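Local coordinates for ornithine carbamoyltransferase, anabolic (Campylobacter jejuni subsp. jejuni, PDB 3TPF), which catalyses the reversible transfer of the carbamoyl group from carbamoyl phosphate to L-ornithine, giving L-citrulline and phosphate on the pathway to arginine, at residues M243-M249 against Y268-I274; D132-I136 against W162-A166. Residues are numbered along the deposited sequence.

Contact 1. Residues M243-M249 against Y268-I274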
loop_
_atom_site.group_PDB
_atom_site.type_symbol
_atom_site.label_atom_id
_atom_site.label_comp_id
_atom_site.label_asym_id
_atom_site.label_seq_id
_atom_site.Cartn_x
_atom_site.Cartn_y
_atom_site.Cartn_z
HETATM N N MSE B 243 -22.456 29.583 8.567
HETATM C CA MSE B 243 -21.167 29.297 9.182
HETATM C C MSE B 243 -21.324 29.201 10.664
HETATM O O MSE B 243 -22.118 29.925 11.227
HETATM C CB MSE B 243 -20.208 30.436 8.866
HETATM C CG MSE B 243 -18.998 30.422 9.779
HETATM SE SE MSE B 243 -17.658 31.660 9.037
HETATM C CE MSE B 243 -18.688 33.324 8.639
ATOM N N ILE B 244 -20.543 28.329 11.295
ATOM C CA ILE B 244 -20.380 28.343 12.755
ATOM C C ILE B 244 -19.249 29.268 13.177
ATOM O O ILE B 244 -18.082 29.075 12.822
ATOM C CB ILE B 244 -20.069 26.991 13.353
ATOM C CG1 ILE B 244 -21.171 26.004 12.994
ATOM C CG2 ILE B 244 -19.906 27.105 14.842
ATOM C CD1 ILE B 244 -22.584 26.473 13.327
ATOM N N ASP B 245 -19.628 30.321 13.875
ATOM C CA ASP B 245 -18.696 31.323 14.333
ATOM C C ASP B 245 -18.982 31.624 15.799
ATOM O O ASP B 245 -19.849 30.998 16.396
ATOM C CB ASP B 245 -18.707 32.592 13.438
ATOM C CG ASP B 245 -20.095 33.255 13.279
ATOM O OD1 ASP B 245 -20.127 34.286 12.551
ATOM O OD2 ASP B 245 -21.106 32.808 13.867
ATOM N N GLU B 246 -18.231 32.560 16.380
ATOM C CA GLU B 246 -18.327 32.880 17.822
ATOM C C GLU B 246 -19.764 33.195 18.216
ATOM O O GLU B 246 -20.276 32.699 19.225
ATOM C CB GLU B 246 -17.387 34.036 18.203
ATOM C CG GLU B 246 -16.772 33.932 19.605
ATOM C CD GLU B 246 -16.329 35.290 20.181
ATOM O OE1 GLU B 246 -15.128 35.430 20.572
ATOM O OE2 GLU B 246 -17.182 36.231 20.244
ATOM N N LYS B 247 -20.414 34.031 17.421
ATOM C CA LYS B 247 -21.805 34.435 17.754
ATOM C C LYS B 247 -22.730 33.235 17.766
ATOM O O LYS B 247 -23.656 33.178 18.581
ATOM C CB LYS B 247 -22.415 35.526 16.834
ATOM C CG LYS B 247 -23.717 36.123 17.419
ATOM C CD LYS B 247 -24.290 37.242 16.568
ATOM N N ALA B 248 -22.508 32.336 16.814
ATOM C CA ALA B 248 -23.345 31.149 16.684
ATOM C C ALA B 248 -23.168 30.250 17.909
ATOM O O ALA B 248 -24.138 29.823 18.501
ATOM C CB ALA B 248 -23.045 30.389 15.409
HETATM N N MSE B 249 -21.921 29.998 18.288
HETATM C CA MSE B 249 -21.629 29.171 19.472
HETATM C C MSE B 249 -22.153 29.794 20.715
HETATM O O MSE B 249 -22.503 29.074 21.661
HETATM C CB MSE B 249 -20.146 28.952 19.734
HETATM C CG MSE B 249 -19.459 27.989 18.767
HETATM SE SE MSE B 249 -20.404 26.235 18.555
HETATM C CE MSE B 249 -19.952 25.161 20.186
ATOM N N TYR B 268 -15.538 29.117 5.725
ATOM C CA TYR B 268 -16.775 28.621 5.136
ATOM C C TYR B 268 -17.690 28.081 6.235
ATOM O O TYR B 268 -18.264 28.860 7.007
ATOM C CB TYR B 268 -16.476 27.576 4.068
ATOM C CG TYR B 268 -15.644 28.136 2.997
ATOM C CD1 TYR B 268 -14.271 28.030 3.037
ATOM C CD2 TYR B 268 -16.225 28.916 1.974
ATOM C CE1 TYR B 268 -13.489 28.633 2.064
ATOM C CE2 TYR B 268 -15.448 29.520 1.004
ATOM C CZ TYR B 268 -14.087 29.368 1.046
ATOM O OH TYR B 268 -13.311 29.947 0.088
ATOM N N GLU B 269 -17.790 26.764 6.361
ATOM C CA GLU B 269 -18.703 26.204 7.348
ATOM C C GLU B 269 -18.268 26.512 8.779
ATOM O O GLU B 269 -19.041 26.414 9.713
ATOM C CB GLU B 269 -18.849 24.699 7.179
ATOM C CG GLU B 269 -17.650 23.881 7.603
ATOM C CD GLU B 269 -16.573 23.723 6.534
ATOM O OE1 GLU B 269 -16.725 24.218 5.368
ATOM O OE2 GLU B 269 -15.550 23.053 6.900
ATOM N N VAL B 270 -17.030 26.888 8.941
ATOM C CA VAL B 270 -16.541 27.186 10.250
ATOM C C VAL B 270 -15.482 28.284 10.188
ATOM O O VAL B 270 -14.682 28.332 9.238
ATOM C CB VAL B 270 -15.994 25.910 10.911
ATOM C CG1 VAL B 270 -14.638 25.543 10.350
ATOM C CG2 VAL B 270 -15.873 26.119 12.397
ATOM N N SER B 271 -15.489 29.181 11.168
ATOM C CA SER B 271 -14.461 30.215 11.255
ATOM C C SER B 271 -13.172 29.636 11.847
ATOM O O SER B 271 -13.189 28.751 12.669
ATOM C CB SER B 271 -14.930 31.368 12.100
ATOM O OG SER B 271 -14.897 31.026 13.462
ATOM N N GLU B 272 -12.063 30.225 11.450
ATOM C CA GLU B 272 -10.735 29.871 11.950
ATOM C C GLU B 272 -10.681 29.967 13.476
ATOM O O GLU B 272 -10.266 29.042 14.158
ATOM C CB GLU B 272 -9.674 30.789 11.360
ATOM C CG GLU B 272 -8.250 30.271 11.531
ATOM C CD GLU B 272 -7.513 30.782 12.780
ATOM O OE1 GLU B 272 -7.911 31.852 13.290
ATOM O OE2 GLU B 272 -6.487 30.156 13.191
ATOM N N GLU B 273 -11.171 31.096 13.992
ATOM C CA GLU B 273 -11.151 31.377 15.437
ATOM C C GLU B 273 -11.829 30.239 16.171
ATOM O O GLU B 273 -11.213 29.588 16.995
ATOM C CB GLU B 273 -11.746 32.791 15.839
ATOM C CG GLU B 273 -11.032 33.374 17.124
ATOM C CD GLU B 273 -11.841 34.337 18.049
ATOM O OE1 GLU B 273 -13.076 34.085 18.295
ATOM O OE2 GLU B 273 -11.208 35.331 18.567
ATOM N N ILE B 274 -13.058 29.949 15.779
ATOM C CA ILE B 274 -13.889 28.993 16.470
ATOM C C ILE B 274 -13.390 27.564 16.342
ATOM O O ILE B 274 -13.479 26.753 17.265
ATOM C CB ILE B 274 -15.369 29.091 16.029
ATOM C CG1 ILE B 274 -16.262 28.785 17.217
ATOM C CG2 ILE B 274 -15.705 28.158 14.891
ATOM C CD1 ILE B 274 -16.049 29.790 18.323
#
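A single parallel beta bridge joins two loop segments of the Asp/Orn-binding domain just before each enters a helix, beside strands 217-220 and 257-260. Ile244 pairs with Val270: Ile244 N donates to Glu269 O at 2.9 Å, and Ser271 N donates to Ile244 O at 3.1 Å, so Ile244 bonds to the residues flanking Val270, the signature of parallel pairing. Just beyond this bridge each chain enters a helix. Asp245 and Ser271 are N-caps; Asp245 OD2 accepts from Ala248 N at 3.3 Å and Ser271 OG from Ile274 N at 3.1 Å, short polar side chains suited to satisfying free amides of a first turn. Ile274 fills the space between the segments, with CG2 3.3 Å from Ile244 O and CG1 3.6 Å from CG of Met249. Met243, a selenomethionine like Met249, lies along the partner backbone, its SE 3.9 Å from Ser271 N. Ile244, Val270, Met249 and Ile274 also meet Leu258 of strand 257-260, a setting that suits their apolar side chains. On the exposed side, Glu246 OE1 lies 3.3 Å from Glu273 OE1, two acceptors of like charge without a bond. Cohesion therefore rests on two backbone bonds and apolar packing around buried Ile244 and Ile274, not on attraction between charged side chains.

Contact 2. Residues D132-I136 against W162-A166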
loop_
_atom_site.group_PDB
_atom_site.type_symbol
_atom_site.label_atom_id
_atom_site.label_comp_id
_atom_site.label_asym_id
_atom_site.label_seq_id
_atom_site.Cartn_x
_atom_site.Cartn_y
_atom_site.Cartn_z
ATOM N N ASP B 132 -18.077 10.340 16.763
ATOM C CA ASP B 132 -18.704 11.524 17.308
ATOM C C ASP B 132 -19.380 11.193 18.646
ATOM O O ASP B 132 -19.124 11.825 19.659
ATOM C CB ASP B 132 -19.721 12.099 16.307
ATOM C CG ASP B 132 -19.048 12.740 15.102
ATOM O OD1 ASP B 132 -17.780 12.745 15.031
ATOM O OD2 ASP B 132 -19.772 13.369 14.253
ATOM N N LEU B 133 -20.163 10.164 18.649
ATOM C CA LEU B 133 -20.843 9.681 19.878
ATOM C C LEU B 133 -19.879 9.400 20.999
ATOM O O LEU B 133 -20.026 9.877 22.126
ATOM C CB LEU B 133 -21.573 8.396 19.557
ATOM C CG LEU B 133 -22.972 8.210 20.063
ATOM C CD1 LEU B 133 -23.773 9.484 20.002
ATOM C CD2 LEU B 133 -23.610 7.204 19.125
ATOM N N PHE B 134 -18.835 8.657 20.663
ATOM C CA PHE B 134 -17.789 8.283 21.651
ATOM C C PHE B 134 -17.294 9.541 22.302
ATOM O O PHE B 134 -17.013 9.590 23.529
ATOM C CB PHE B 134 -16.620 7.620 20.916
ATOM C CG PHE B 134 -15.471 7.240 21.795
ATOM C CD1 PHE B 134 -15.431 6.002 22.377
ATOM C CD2 PHE B 134 -14.427 8.086 22.002
ATOM C CE1 PHE B 134 -14.388 5.639 23.226
ATOM C CE2 PHE B 134 -13.383 7.742 22.876
ATOM C CZ PHE B 134 -13.354 6.511 23.472
ATOM N N THR B 135 -17.156 10.549 21.445
ATOM C CA THR B 135 -16.506 11.802 21.849
ATOM C C THR B 135 -17.388 12.628 22.762
ATOM O O THR B 135 -16.949 13.175 23.748
ATOM C CB THR B 135 -16.075 12.632 20.648
ATOM O OG1 THR B 135 -15.112 11.878 19.892
ATOM C CG2 THR B 135 -15.432 13.871 21.164
ATOM N N ILE B 136 -18.658 12.636 22.410
ATOM C CA ILE B 136 -19.678 13.266 23.221
ATOM C C ILE B 136 -19.715 12.667 24.638
ATOM O O ILE B 136 -19.800 13.374 25.627
ATOM C CB ILE B 136 -21.064 13.116 22.585
ATOM C CG1 ILE B 136 -21.140 13.944 21.292
ATOM C CG2 ILE B 136 -22.116 13.559 23.575
ATOM C CD1 ILE B 136 -22.335 13.606 20.461
ATOM N N TRP B 162 -26.603 11.248 11.360
ATOM C CA TRP B 162 -26.968 11.894 12.668
ATOM C C TRP B 162 -28.464 11.837 12.934
ATOM O O TRP B 162 -28.904 11.601 14.055
ATOM C CB TRP B 162 -26.405 13.296 12.857
ATOM C CG TRP B 162 -25.149 13.240 13.743
ATOM C CD1 TRP B 162 -23.911 13.514 13.349
ATOM C CD2 TRP B 162 -25.034 12.780 15.111
ATOM N NE1 TRP B 162 -23.020 13.245 14.368
ATOM C CE2 TRP B 162 -23.695 12.821 15.457
ATOM C CE3 TRP B 162 -25.937 12.340 16.045
ATOM C CZ2 TRP B 162 -23.213 12.478 16.691
ATOM C CZ3 TRP B 162 -25.468 11.992 17.293
ATOM C CH2 TRP B 162 -24.103 12.044 17.595
ATOM N N LEU B 163 -29.221 11.999 11.881
ATOM C CA LEU B 163 -30.673 12.047 12.044
ATOM C C LEU B 163 -31.130 10.713 12.603
ATOM O O LEU B 163 -31.795 10.641 13.636
ATOM C CB LEU B 163 -31.400 12.371 10.719
ATOM C CG LEU B 163 -32.908 12.199 10.627
ATOM C CD1 LEU B 163 -33.566 12.984 11.756
ATOM C CD2 LEU B 163 -33.440 12.610 9.250
ATOM N N ILE B 164 -30.668 9.679 11.927
ATOM C CA ILE B 164 -30.942 8.282 12.262
ATOM C C ILE B 164 -30.509 7.891 13.639
ATOM O O ILE B 164 -31.253 7.253 14.368
ATOM C CB ILE B 164 -30.126 7.375 11.332
ATOM C CG1 ILE B 164 -30.866 7.251 10.018
ATOM C CG2 ILE B 164 -29.744 6.020 11.941
ATOM C CD1 ILE B 164 -29.945 6.721 8.929
ATOM N N THR B 165 -29.267 8.202 13.950
ATOM C CA THR B 165 -28.679 7.782 15.221
ATOM C C THR B 165 -29.381 8.498 16.376
ATOM O O THR B 165 -29.636 7.909 17.431
ATOM C CB THR B 165 -27.203 8.134 15.312
ATOM O OG1 THR B 165 -26.531 7.547 14.223
ATOM C CG2 THR B 165 -26.611 7.659 16.618
ATOM N N ALA B 166 -29.708 9.770 16.155
ATOM C CA ALA B 166 -30.460 10.562 17.138
ATOM C C ALA B 166 -31.782 9.854 17.437
ATOM O O ALA B 166 -32.208 9.665 18.578
ATOM C CB ALA B 166 -30.698 11.935 16.553
#
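Asp132 opens the contact within helix 126-138, its CA-to-CB bond directed at helix 157-169. Its OD2 accepts a nearly linear hydrogen bond from Trp162 NE1 (3.3 Å, 174° at the hydrogen), approaching the indole at its edge and close to the ring plane, where the N-H points. A buried carboxylate is helped by such partners; its other oxygen, OD1, takes a weak hydrogen bond from Gln128, a residue predicted to bind carbamoyl phosphate, although Glu285 of helix 279-302 brings a second carboxylate close to OD1. Leu133 follows with a branched apolar side chain that spans the gap: its CD1 lies 3.5 Å from Trp162 CH2, and its CD2 is 3.9 Å from Thr165 CG2. Thr165 can offer that methyl in an apolar setting because its hydroxyl is bonded to the backbone oxygen of Ser161. Phe134 and Thr135 turn to other neighbours, both meeting helix 279-302. One helical turn beyond Asp132, the CA-to-CB bond of Ile136 is directed toward the partner, and its CD1 sits 3.7 Å from the same Trp162 CH2. Trp162 thus joins polar and apolar contacts in one large side chain, and it needs that reach: the segment axes come no nearer than 13.1 Å and cross at -54°, too far apart for backbones to touch. Leu133 and Phe134 also pack on helix 13-28. Ile136 and Trp162 both rest on strand 217-220, through Val217 and Ile219, so this buried contact joins a helix of the carbamoyl-phosphate domain to a helix and the sheet of the Asp/Orn domain.

How the contacts relate
The two contacts do not touch: their centres lie 21 Å apart and their nearest atoms about 11 Å apart. Strand 217-220 connects them, since contact 1 packs on Val218 and Thr220 while contact 2 packs on Val217 and Ile219, as expected for opposite faces of one strand. Both approach the predicted substrate sites. In contact 1 the side chain of Glu269 is about 6 Å from that of Asp221, predicted to bind L-ornithine; in contact 2 the side chain of Asp132 is about 5 Å from that of Cys261, predicted to bind carbamoyl phosphate. Contact 1 stays within one domain, whereas contact 2 joins both.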